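Local coordinates for uncharacterized protein (PDB 4FS7) that is of unknown function but, as an extracellular protein built of leucine-rich repeats, probably binds other proteins, at residues 122-127 and 144-149; 280-285 and 301-306; 307-312 and 328-333. One frame throughout, in Å; residues are numbered along the deposited sequence.

Contact 1: 122-127 and 144-149; sequences ILLPLM and ITIPEG
Water joins the two backbones of 122-127 and 144-149. The segments run alongside each other with directions 15° apart, and their main chains are linked through bridging waters instead of direct hydrogen bonds. One water donates to Ile122 O at 2.8 Å and accepts from Thr145 N. A second accepts from Leu124 N and donates to Thr145 O at 2.7 Å. A third donates to Leu126 O and takes a weak bond from Gly149 N. The amide and carbonyl of Thr145 are thus each held by a different water.

Apolar contacts fill the inner side. Leu124 carries most of them through one methyl, CD1. CG lies anti to its carbonyl carbon (chi1 -61°), and chi2 continues the chain in an extended line. Leu124 CD1 lies 3.9 Å from Ile144 CD1 and equally close to Ile146 CD1, and it reaches Pro147 CD at 3.8 Å. The Leu124 and Pro147 side chains cross at about a right angle. Ile122 and Ile144 lie side by side and point the same way, with Ile122 CG2 against Ile144 CD1. Phe113 and Phe141 pack on Ile122, and Phe158 on Ile144.

Carbonyl oxygens meet the proline ring. Pro125 O is 3.2 Å from Pro147 CG, a tight approach, and Leu126 O lies 3.6 Å from Pro147 CB. An alanine in place of Pro147 would probably loosen this end, because the ring carbons CG and CD that meet Pro125 O and Leu124 would be gone.

On its other side Ile144 bonds through its backbone to Tyr166 and Ser168 of strand 166-168. Successive coils stacked side by side, with isoleucine and leucine methyls packed between them, are characteristic of a leucine-rich repeat solenoid of the BspA type.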
# COMPACT_ATOMS: atom_id res chain seq x y z
N ILE A 122 7.71 -8.61 -19.60
CA ILE A 122 7.18 -7.74 -20.64
C ILE A 122 8.13 -6.59 -20.83
O ILE A 122 8.77 -6.14 -19.87
CB ILE A 122 5.73 -7.26 -20.32
CG1 ILE A 122 5.00 -6.83 -21.61
CG2 ILE A 122 5.74 -6.18 -19.31
CD1 ILE A 122 3.54 -7.03 -21.64
N LEU A 123 8.21 -6.12 -22.07
CA LEU A 123 8.93 -4.91 -22.40
C LEU A 123 7.94 -3.87 -22.91
O LEU A 123 7.24 -4.05 -23.91
CB LEU A 123 9.99 -5.20 -23.46
CG LEU A 123 11.10 -6.14 -23.00
CD1 LEU A 123 12.04 -6.51 -24.15
CD2 LEU A 123 11.90 -5.57 -21.80
N LEU A 124 7.86 -2.75 -22.24
CA LEU A 124 6.93 -1.70 -22.59
C LEU A 124 7.53 -0.81 -23.68
O LEU A 124 8.74 -0.58 -23.71
CB LEU A 124 6.58 -0.84 -21.37
CG LEU A 124 5.92 -1.61 -20.24
CD1 LEU A 124 5.79 -0.71 -18.99
CD2 LEU A 124 4.57 -2.18 -20.67
N PRO A 125 6.68 -0.31 -24.59
CA PRO A 125 7.16 0.62 -25.63
C PRO A 125 7.76 1.86 -25.03
O PRO A 125 7.21 2.43 -24.10
CB PRO A 125 5.88 1.00 -26.39
CG PRO A 125 4.88 0.03 -26.01
CD PRO A 125 5.24 -0.56 -24.72
N LEU A 126 8.89 2.30 -25.59
CA LEU A 126 9.56 3.47 -25.03
C LEU A 126 8.73 4.72 -25.07
O LEU A 126 8.98 5.61 -24.25
CB LEU A 126 10.96 3.67 -25.64
CG LEU A 126 12.00 2.71 -25.06
CD1 LEU A 126 13.32 2.84 -25.77
CD2 LEU A 126 12.20 2.98 -23.57
N MSE A 127 7.78 4.83 -26.00
CA MSE A 127 6.94 6.02 -26.13
C MSE A 127 5.59 5.86 -25.40
O MSE A 127 4.68 6.63 -25.60
CB MSE A 127 6.77 6.40 -27.59
CG MSE A 127 8.11 6.69 -28.32
SE MSE A 127 9.35 7.90 -27.47
CE MSE A 127 7.95 9.12 -27.43
N ILE A 144 10.20 -4.97 -13.95
CA ILE A 144 9.60 -4.12 -14.99
C ILE A 144 10.19 -2.70 -14.95
O ILE A 144 10.42 -2.14 -13.86
CB ILE A 144 8.05 -4.08 -14.91
CG1 ILE A 144 7.48 -3.50 -16.23
CG2 ILE A 144 7.61 -3.33 -13.68
CD1 ILE A 144 6.04 -3.62 -16.40
N THR A 145 10.50 -2.19 -16.14
CA THR A 145 10.93 -0.81 -16.30
C THR A 145 9.85 0.01 -16.98
O THR A 145 9.34 -0.36 -18.06
CB THR A 145 12.26 -0.76 -17.06
OG1 THR A 145 13.25 -1.45 -16.29
CG2 THR A 145 12.72 0.68 -17.31
N ILE A 146 9.44 1.07 -16.31
CA ILE A 146 8.38 1.96 -16.82
C ILE A 146 9.03 3.10 -17.57
O ILE A 146 9.84 3.81 -17.01
CB ILE A 146 7.52 2.63 -15.69
CG1 ILE A 146 6.98 1.60 -14.68
CG2 ILE A 146 6.37 3.47 -16.29
CD1 ILE A 146 6.18 0.44 -15.28
N PRO A 147 8.71 3.28 -18.87
CA PRO A 147 9.31 4.33 -19.67
C PRO A 147 9.13 5.73 -19.06
O PRO A 147 8.11 6.01 -18.40
CB PRO A 147 8.57 4.18 -21.02
CG PRO A 147 8.24 2.78 -21.13
CD PRO A 147 7.87 2.40 -19.72
N GLU A 148 10.11 6.60 -19.30
CA GLU A 148 10.18 7.93 -18.67
C GLU A 148 8.97 8.79 -18.94
O GLU A 148 8.64 9.66 -18.17
CB GLU A 148 11.48 8.66 -19.08
CG GLU A 148 11.53 9.23 -20.50
CD GLU A 148 12.88 9.85 -20.87
OE1 GLU A 148 13.35 10.81 -20.18
OE2 GLU A 148 13.48 9.35 -21.85
N GLY A 149 8.35 8.59 -20.10
CA GLY A 149 7.21 9.37 -20.50
C GLY A 149 5.86 8.95 -20.00
O GLY A 149 4.88 9.59 -20.35
O HOH W 1 10.29 -4.25 -18.41
O HOH W 2 9.69 -2.20 -20.05
O HOH W 3 7.57 7.06 -22.48

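Contact 2: 280-285 and 301-306; sequences KVIYGS and EVKLLD. With EDO (1,2-ethanediol), chain C.
Val281 O is the best-held polar atom here, gripped by two donors. Lys303 N reaches it at 2.8 Å in a nearly straight bond (176° at the hydrogen), coming from 27° above the carbonyl plane. A water donates the second bond, at 2.9 Å. The same water donates to Glu301 OE2 at 2.5 Å, so it ties a backbone carbonyl to a side chain of the next strand.

Strands 280-283 and 301-304 are parallel neighbours in a sheet of the leucine-rich repeat solenoid. Their axes are 4.7 Å apart and 4° from exact alignment. The ladder continues with Val281 N to Glu301 O, Tyr283 N to Lys303 O at 2.9 Å, and Leu305 N to Tyr283 O. Strand 257-260 pairs with the other edge of 280-283.

Lys280, Ile282, Glu301 and Lys303 share one face. Lys280 crosses Glu301 obliquely. Its chain is extended until a bend at chi4, which turns NZ back over Glu301. Lys280 NZ makes a salt bridge to Glu301 OE1 at 3.5 Å, with only a weak hydrogen bond in it.

Val281, Tyr283, Val302 and Leu304 line the other face. The two valines lie side by side and point the same way, CG1 against CG1. Leu304 CD2 packs on Tyr283 CB at 4.1 Å. The tyrosine ring runs on past this pair, and its hydroxyl bonds to Ile287 O.

Beyond the strand, Ser285 OG accepts a hydrogen bond from a 1,2-ethanediol, probably from the crystallisation liquor. The same hydroxyl is also hydrogen-bonded to Leu265 O. The diol also bonds to Ile267 N and Ile287 N. Leu305 lies against the backbone of Gly284, with Leu305 CD1 3.8 Å from Gly284 CA.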
# COMPACT_ATOMS: atom_id res chain seq x y z
N LYS A 280 10.71 0.23 20.52
CA LYS A 280 11.08 1.58 20.91
C LYS A 280 10.37 2.61 20.08
O LYS A 280 10.30 2.51 18.85
CB LYS A 280 12.60 1.81 20.78
CG LYS A 280 13.44 0.95 21.69
CD LYS A 280 14.89 1.41 21.75
CE LYS A 280 15.63 0.54 22.74
NZ LYS A 280 14.87 0.47 24.02
N VAL A 281 9.91 3.63 20.76
CA VAL A 281 9.21 4.76 20.21
C VAL A 281 9.76 6.08 20.70
O VAL A 281 10.03 6.23 21.88
CB VAL A 281 7.69 4.69 20.67
CG1 VAL A 281 6.98 6.04 20.49
CG2 VAL A 281 6.96 3.54 19.99
N ILE A 282 9.96 7.00 19.76
CA ILE A 282 10.14 8.41 20.07
C ILE A 282 9.02 9.14 19.36
O ILE A 282 8.85 9.00 18.15
CB ILE A 282 11.50 8.98 19.62
CG1 ILE A 282 12.65 8.11 20.11
CG2 ILE A 282 11.57 10.46 20.06
CD1 ILE A 282 14.03 8.44 19.47
N TYR A 283 8.24 9.94 20.09
CA TYR A 283 7.02 10.51 19.54
C TYR A 283 6.82 11.93 20.06
O TYR A 283 6.82 12.14 21.26
CB TYR A 283 5.82 9.63 19.90
CG TYR A 283 4.53 10.05 19.22
CD1 TYR A 283 3.75 11.07 19.70
CD2 TYR A 283 4.10 9.39 18.06
CE1 TYR A 283 2.58 11.45 19.07
CE2 TYR A 283 2.93 9.75 17.44
CZ TYR A 283 2.19 10.79 17.93
OH TYR A 283 1.01 11.11 17.31
N GLY A 284 6.62 12.88 19.16
CA GLY A 284 6.49 14.30 19.50
C GLY A 284 5.30 15.03 19.01
O GLY A 284 5.14 16.21 19.30
N SER A 285 4.42 14.39 18.23
CA SER A 285 3.25 15.12 17.76
C SER A 285 2.31 15.40 18.93
O SER A 285 2.24 14.65 19.91
CB SER A 285 2.51 14.39 16.65
OG SER A 285 1.55 15.27 16.06
N GLU A 301 10.10 0.75 25.39
CA GLU A 301 10.63 2.08 25.59
C GLU A 301 9.82 3.09 24.82
O GLU A 301 9.72 2.99 23.58
CB GLU A 301 12.08 2.21 25.18
CG GLU A 301 12.55 3.66 25.18
CD GLU A 301 14.03 3.80 25.06
OE1 GLU A 301 14.75 3.31 25.98
OE2 GLU A 301 14.48 4.41 24.07
N VAL A 302 9.23 4.03 25.52
CA VAL A 302 8.42 5.08 24.92
C VAL A 302 8.88 6.43 25.40
O VAL A 302 8.78 6.74 26.61
CB VAL A 302 6.91 4.90 25.21
CG1 VAL A 302 6.13 6.05 24.58
CG2 VAL A 302 6.40 3.55 24.76
N LYS A 303 9.45 7.21 24.49
CA LYS A 303 9.82 8.59 24.74
C LYS A 303 8.80 9.52 24.14
O LYS A 303 8.73 9.65 22.91
CB LYS A 303 11.23 8.89 24.25
CG LYS A 303 11.60 10.38 24.37
CD LYS A 303 11.72 10.83 25.79
CE LYS A 303 11.92 12.37 25.86
NZ LYS A 303 12.13 12.84 27.29
N LEU A 304 8.00 10.14 24.98
CA LEU A 304 7.06 11.20 24.59
C LEU A 304 7.73 12.55 24.81
O LEU A 304 8.12 12.87 25.92
CB LEU A 304 5.75 11.13 25.38
CG LEU A 304 4.99 9.82 25.26
CD1 LEU A 304 3.71 9.90 26.15
CD2 LEU A 304 4.67 9.45 23.79
N LEU A 305 7.89 13.32 23.74
CA LEU A 305 8.50 14.63 23.84
C LEU A 305 7.57 15.63 24.55
O LEU A 305 6.38 15.36 24.70
CB LEU A 305 8.90 15.14 22.46
CG LEU A 305 9.94 14.22 21.74
CD1 LEU A 305 10.21 14.78 20.33
CD2 LEU A 305 11.21 13.97 22.50
N ASP A 306 8.13 16.75 25.03
CA ASP A 306 7.39 17.75 25.77
C ASP A 306 6.27 18.35 24.97
O ASP A 306 5.38 19.00 25.52
CB ASP A 306 8.33 18.87 26.24
CG ASP A 306 9.31 18.45 27.30
OD1 ASP A 306 9.20 17.33 27.88
OD2 ASP A 306 10.21 19.30 27.55
C1 EDO C . -1.45 14.20 15.67
O1 EDO C . -1.06 15.36 16.51
C2 EDO C . -2.94 14.17 15.24
O2 EDO C . -3.12 14.79 13.94
O HOH W 4 12.77 5.84 22.89

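Contact 3: 307-312 and 328-333; sequences SVKFIG and PYLVEE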
# COMPACT_ATOMS: atom_id res chain seq x y z
N SER A 307 6.33 18.21 23.65
CA SER A 307 5.28 18.69 22.76
C SER A 307 4.01 17.82 22.81
O SER A 307 2.99 18.24 22.28
CB SER A 307 5.82 18.75 21.32
OG SER A 307 6.53 17.57 20.98
N VAL A 308 4.04 16.62 23.39
CA VAL A 308 2.87 15.73 23.47
C VAL A 308 1.95 16.17 24.60
O VAL A 308 2.35 16.25 25.77
CB VAL A 308 3.29 14.27 23.66
CG1 VAL A 308 2.04 13.40 23.75
CG2 VAL A 308 4.24 13.83 22.54
N LYS A 309 0.70 16.40 24.27
CA LYS A 309 -0.28 16.87 25.24
C LYS A 309 -1.53 16.04 25.43
O LYS A 309 -2.25 16.21 26.40
CB LYS A 309 -0.67 18.30 24.91
CG LYS A 309 0.56 19.27 25.02
CD LYS A 309 0.28 20.73 24.83
CE LYS A 309 1.64 21.49 24.74
NZ LYS A 309 1.47 22.97 24.69
N PHE A 310 -1.80 15.11 24.52
CA PHE A 310 -3.00 14.26 24.60
C PHE A 310 -2.66 12.84 24.26
O PHE A 310 -2.00 12.57 23.24
CB PHE A 310 -4.08 14.75 23.65
CG PHE A 310 -4.47 16.17 23.89
CD1 PHE A 310 -3.78 17.24 23.30
CD2 PHE A 310 -5.48 16.48 24.78
CE1 PHE A 310 -4.11 18.57 23.57
CE2 PHE A 310 -5.84 17.79 25.04
CZ PHE A 310 -5.14 18.84 24.44
N ILE A 311 -3.11 11.89 25.07
CA ILE A 311 -2.96 10.47 24.81
C ILE A 311 -4.34 9.92 24.45
O ILE A 311 -5.25 9.90 25.29
CB ILE A 311 -2.41 9.66 26.02
CG1 ILE A 311 -1.19 10.34 26.67
CG2 ILE A 311 -2.13 8.20 25.57
CD1 ILE A 311 0.01 10.44 25.73
N GLY A 312 -4.53 9.52 23.19
CA GLY A 312 -5.79 9.13 22.70
C GLY A 312 -6.35 7.85 23.26
O GLY A 312 -5.64 7.02 23.80
N PRO A 328 4.99 13.51 29.77
CA PRO A 328 5.67 14.79 29.84
C PRO A 328 4.83 15.86 30.51
O PRO A 328 3.61 15.73 30.73
CB PRO A 328 5.97 15.12 28.36
CG PRO A 328 4.92 14.39 27.62
CD PRO A 328 4.72 13.11 28.38
N TYR A 329 5.51 16.96 30.81
CA TYR A 329 5.01 17.87 31.81
C TYR A 329 3.79 18.70 31.48
O TYR A 329 3.25 19.36 32.38
CB TYR A 329 6.13 18.76 32.38
CG TYR A 329 6.49 19.96 31.53
CD1 TYR A 329 7.08 19.81 30.29
CD2 TYR A 329 6.24 21.24 31.96
CE1 TYR A 329 7.40 20.90 29.51
CE2 TYR A 329 6.55 22.38 31.17
CZ TYR A 329 7.17 22.20 29.95
OH TYR A 329 7.49 23.28 29.15
N LEU A 330 3.34 18.68 30.23
CA LEU A 330 2.15 19.42 29.81
C LEU A 330 1.00 18.51 29.33
O LEU A 330 0.03 18.99 28.73
CB LEU A 330 2.53 20.46 28.74
CG LEU A 330 3.49 21.55 29.24
CD1 LEU A 330 4.01 22.34 28.04
CD2 LEU A 330 2.74 22.47 30.22
N VAL A 331 1.09 17.21 29.58
CA VAL A 331 -0.02 16.31 29.20
C VAL A 331 -1.32 16.73 29.89
O VAL A 331 -1.34 16.92 31.11
CB VAL A 331 0.34 14.86 29.45
CG1 VAL A 331 -0.91 13.95 29.16
CG2 VAL A 331 1.45 14.37 28.54
N GLU A 332 -2.37 16.87 29.10
CA GLU A 332 -3.67 17.33 29.59
C GLU A 332 -4.71 16.23 29.76
O GLU A 332 -5.57 16.35 30.63
CB GLU A 332 -4.26 18.37 28.64
CG GLU A 332 -3.38 19.64 28.53
CD GLU A 332 -4.00 20.77 27.72
OE1 GLU A 332 -5.24 20.80 27.50
OE2 GLU A 332 -3.21 21.66 27.34
N GLU A 333 -4.69 15.22 28.91
CA GLU A 333 -5.73 14.19 28.89
C GLU A 333 -5.13 12.84 28.58
O GLU A 333 -4.26 12.74 27.69
CB GLU A 333 -6.81 14.48 27.82
CG GLU A 333 -7.42 15.89 27.93
CD GLU A 333 -8.49 16.22 26.89
OE1 GLU A 333 -9.03 15.30 26.23
OE2 GLU A 333 -8.81 17.42 26.73
O HOH W 5 3.96 17.68 27.57
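Two direct backbone hydrogen bonds join 307-312 to 328-333, adjacent turns of the BspA-type leucine-rich repeat solenoid. Glu332 N bonds to Lys309 O at 2.8 Å and 175°. Ile311 N bonds to Glu333 O at 3.0 Å. Both donors lie in the plane of the carbonyl they reach. Phe310 and Glu333 form a parallel bridge, where strand 310-311 meets strand 333-334. A water adds a third link, donating to Val308 O and accepting from Leu330 N. Leu330 lies within a type I turn from Pro328 to Val331, closed by Val331 N to Pro328 O.

Apolar contacts line the backbone pair. Val308 CB lies near Pro328 CG, and Ile311 CG1 is 4.4 Å from Val331 CG1. Lys309 and Leu330 run side by side, with Lys309 CE 4.2 Å from Leu330 CD1. Within its own segment, Leu330 CG sits over the centre of the Tyr329 ring. Separately, Val331 CG2 packs against Val308 O at 3.5 Å.

Two carboxylates meet the Phe310 ring. Glu332 and Glu333 both point the same way as the ring, and both form salt bridges with Arg355. That arginine probably eases the repulsion between the two carboxylates. Glu332 OE1 comes within 3.6 Å of Phe310 CZ. The Glu333 carboxylate stands almost upright to the ring, its plane turned by 86°, and its OE2 meets the ring edge 3.4 Å from Phe310 CE2.

Overall arrangement
The three contacts come in order along one elongated solenoid. Contact 1 lies far from the others: its centre is 44 Å from contact 2 and 50 Å from contact 3, on the opposite side of the chain's centre. Contacts 2 and 3 are neighbours, with centres 11 Å apart. Segment 307-312 follows 301-306 directly, so the chain passes from the sheet holding 280-283 and 301-304 into a second parallel sheet holding 310-311 and 333-334. The two contacts touch where Gly284 O and Ser307 OG probably form a hydrogen bond. All three join successive coils, so this stacking recurs along the protein, bridged by waters in contact 1 and by direct backbone bonds in contacts 2 and 3.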